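Local atomic coordinates of oligopeptide ABC transporter OppAIV (Borrelia burgdorferi B31, PDB entry 4GL8), a protein that probably binds oligopeptides outside the cytoplasmic membrane and delivers them to an ABC transporter for uptake. Residues I262-P267 / T498-L503. Residues are numbered along the deposited sequence; the frame is centred on the assembly and turned at random.
Sequences IFKNVP and TSSSYL
With CG of Phe263 (chi1 -75°) and CG of Tyr502 each set anti to its own carbonyl carbon, the two rings, which the strand register places on the same face of the sheet, are turned beside each other and meet edge-to-face. Their planes stand at 82°, and the edge of Tyr502 is turned toward the face of Phe263, with the two CD1 atoms 3.7 Å apart. Trp512 touches both rings, stacking on Phe263 and meeting Tyr502 edge-to-face.

The backbone evidence is that of an antiparallel pair. Ile262 and Leu503 exchange two bonds, Ile262 N to Leu503 O at 2.8 Å and Leu503 N to Ile262 O at 2.9 Å, whereas Phe263 and Tyr502 form the non-hydrogen-bonded pair that follows. Lys264 N still reaches Ser501 O at 2.8 Å, but the N-H...O angle of 132° is distinctly bent, as the chain departs from the strand into an inverse gamma turn centred on Asn265. That turn carries Val266 back over the face opposite the rings, where its CG2 lies 3.8 Å from Ser501 CB. Ile262 and Leu503 run side by side on this face too, and helix 271-274 adds Leu271 against Ser501 and Leu274 against Val266.

Lys264 bends at its third and fourth torsions, so that NZ donates a hydrogen bond to Ser500 OG at 3.0 Å. Glu518 takes the hydroxyl of Tyr502 in a hydrogen bond and may partly offset the charge of Lys264 through a long, weak ion pair, while Tyr280 binds the hydroxyl of Ser501.

Strand 261-263 is thus joined to the long strand 492-504 within the solute-binding fold by the paired backbone bonds of Ile262 and Leu503, with the aromatic pair on one face and aliphatic contacts on the other. The buried hydroxyls of Ser501 and Tyr502 both have partners, so this largely apolar seam encloses them at little polar cost.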
loop_
_atom_site.group_PDB
_atom_site.type_symbol
_atom_site.label_atom_id
_atom_site.label_comp_id
_atom_site.label_asym_id
_atom_site.label_seq_id
_atom_site.Cartn_x
_atom_site.Cartn_y
_atom_site.Cartn_z
ATOM N N ILE A 262 11.319 9.290 -12.761
ATOM C CA ILE A 262 11.236 9.465 -11.323
ATOM C C ILE A 262 9.769 9.288 -10.918
ATOM O O ILE A 262 8.906 10.062 -11.333
ATOM C CB ILE A 262 11.740 10.859 -10.888
ATOM C CG1 ILE A 262 13.199 11.049 -11.267
ATOM C CG2 ILE A 262 11.651 11.022 -9.382
ATOM C CD1 ILE A 262 13.755 12.419 -10.924
ATOM N N PHE A 263 9.477 8.278 -10.107
ATOM C CA PHE A 263 8.099 8.011 -9.687
ATOM C C PHE A 263 7.896 8.620 -8.316
ATOM O O PHE A 263 8.575 8.264 -7.370
ATOM C CB PHE A 263 7.816 6.499 -9.658
ATOM C CG PHE A 263 7.640 5.865 -11.026
ATOM C CD1 PHE A 263 7.881 6.582 -12.212
ATOM C CD2 PHE A 263 7.250 4.528 -11.128
ATOM C CE1 PHE A 263 7.697 5.986 -13.450
ATOM C CE2 PHE A 263 7.068 3.933 -12.366
ATOM C CZ PHE A 263 7.298 4.655 -13.530
ATOM N N LYS A 264 6.995 9.592 -8.240
ATOM C CA LYS A 264 6.536 10.156 -6.963
ATOM C C LYS A 264 7.566 11.079 -6.293
ATOM O O LYS A 264 7.199 12.162 -5.831
ATOM C CB LYS A 264 6.081 9.048 -5.984
ATOM C CG LYS A 264 4.854 8.262 -6.429
ATOM C CD LYS A 264 4.609 7.011 -5.569
ATOM C CE LYS A 264 4.147 7.328 -4.145
ATOM N NZ LYS A 264 2.659 7.451 -3.997
ATOM N N ASN A 265 8.840 10.681 -6.285
ATOM C CA ASN A 265 9.885 11.390 -5.537
ATOM C C ASN A 265 10.426 12.637 -6.260
ATOM O O ASN A 265 11.635 12.775 -6.452
ATOM C CB ASN A 265 11.047 10.415 -5.229
ATOM C CG ASN A 265 12.100 11.009 -4.291
ATOM O OD1 ASN A 265 11.764 11.731 -3.348
ATOM N ND2 ASN A 265 13.387 10.707 -4.550
ATOM N N VAL A 266 9.536 13.536 -6.659
ATOM C CA VAL A 266 9.933 14.781 -7.338
ATOM C C VAL A 266 10.226 15.919 -6.344
ATOM O O VAL A 266 9.820 15.857 -5.195
ATOM C CB VAL A 266 8.862 15.243 -8.326
ATOM C CG1 VAL A 266 8.609 14.148 -9.344
ATOM C CG2 VAL A 266 7.570 15.629 -7.601
ATOM N N PRO A 267 10.962 16.951 -6.772
ATOM C CA PRO A 267 11.238 18.020 -5.808
ATOM C C PRO A 267 9.980 18.829 -5.514
ATOM O O PRO A 267 9.467 19.512 -6.420
ATOM C CB PRO A 267 12.288 18.877 -6.511
ATOM C CG PRO A 267 12.908 17.953 -7.480
ATOM C CD PRO A 267 11.792 17.080 -7.967
ATOM N N THR A 498 -4.620 11.332 -1.970
ATOM C CA THR A 498 -3.334 11.682 -2.602
ATOM C C THR A 498 -3.410 11.775 -4.126
ATOM O O THR A 498 -4.176 11.058 -4.745
ATOM C CB THR A 498 -2.289 10.612 -2.208
ATOM O OG1 THR A 498 -1.888 10.831 -0.848
ATOM C CG2 THR A 498 -1.080 10.626 -3.139
ATOM N N SER A 499 -2.605 12.665 -4.703
ATOM C CA SER A 499 -2.284 12.662 -6.135
ATOM C C SER A 499 -0.785 12.535 -6.289
ATOM O O SER A 499 -0.062 13.325 -5.720
ATOM C CB SER A 499 -2.718 13.970 -6.800
ATOM O OG SER A 499 -4.139 14.069 -6.792
ATOM N N SER A 500 -0.307 11.567 -7.058
ATOM C CA SER A 500 1.129 11.380 -7.202
ATOM C C SER A 500 1.672 12.026 -8.470
ATOM O O SER A 500 0.985 12.139 -9.464
ATOM C CB SER A 500 1.452 9.899 -7.217
ATOM O OG SER A 500 1.501 9.395 -5.893
ATOM N N SER A 501 2.942 12.390 -8.427
ATOM C CA SER A 501 3.604 13.094 -9.519
ATOM C C SER A 501 4.669 12.184 -10.127
ATOM O O SER A 501 5.240 11.362 -9.430
ATOM C CB SER A 501 4.245 14.375 -8.979
ATOM O OG SER A 501 3.300 15.428 -8.877
ATOM N N TYR A 502 4.898 12.289 -11.434
ATOM C CA TYR A 502 5.922 11.461 -12.097
ATOM C C TYR A 502 6.645 12.226 -13.187
ATOM O O TYR A 502 6.050 13.119 -13.833
ATOM C CB TYR A 502 5.305 10.219 -12.754
ATOM C CG TYR A 502 4.311 9.468 -11.918
ATOM C CD1 TYR A 502 4.658 8.250 -11.305
ATOM C CD2 TYR A 502 3.012 9.949 -11.753
ATOM C CE1 TYR A 502 3.747 7.560 -10.540
ATOM C CE2 TYR A 502 2.094 9.260 -10.986
ATOM C CZ TYR A 502 2.463 8.067 -10.383
ATOM O OH TYR A 502 1.544 7.379 -9.626
ATOM N N LEU A 503 7.917 11.871 -13.395
ATOM C CA LEU A 503 8.661 12.286 -14.587
ATOM C C LEU A 503 9.013 11.027 -15.340
ATOM O O LEU A 503 9.475 10.058 -14.748
ATOM C CB LEU A 503 9.944 13.065 -14.238
ATOM C CG LEU A 503 9.733 14.422 -13.551
ATOM C CD1 LEU A 503 11.026 14.914 -12.912
ATOM C CD2 LEU A 503 9.206 15.456 -14.531
#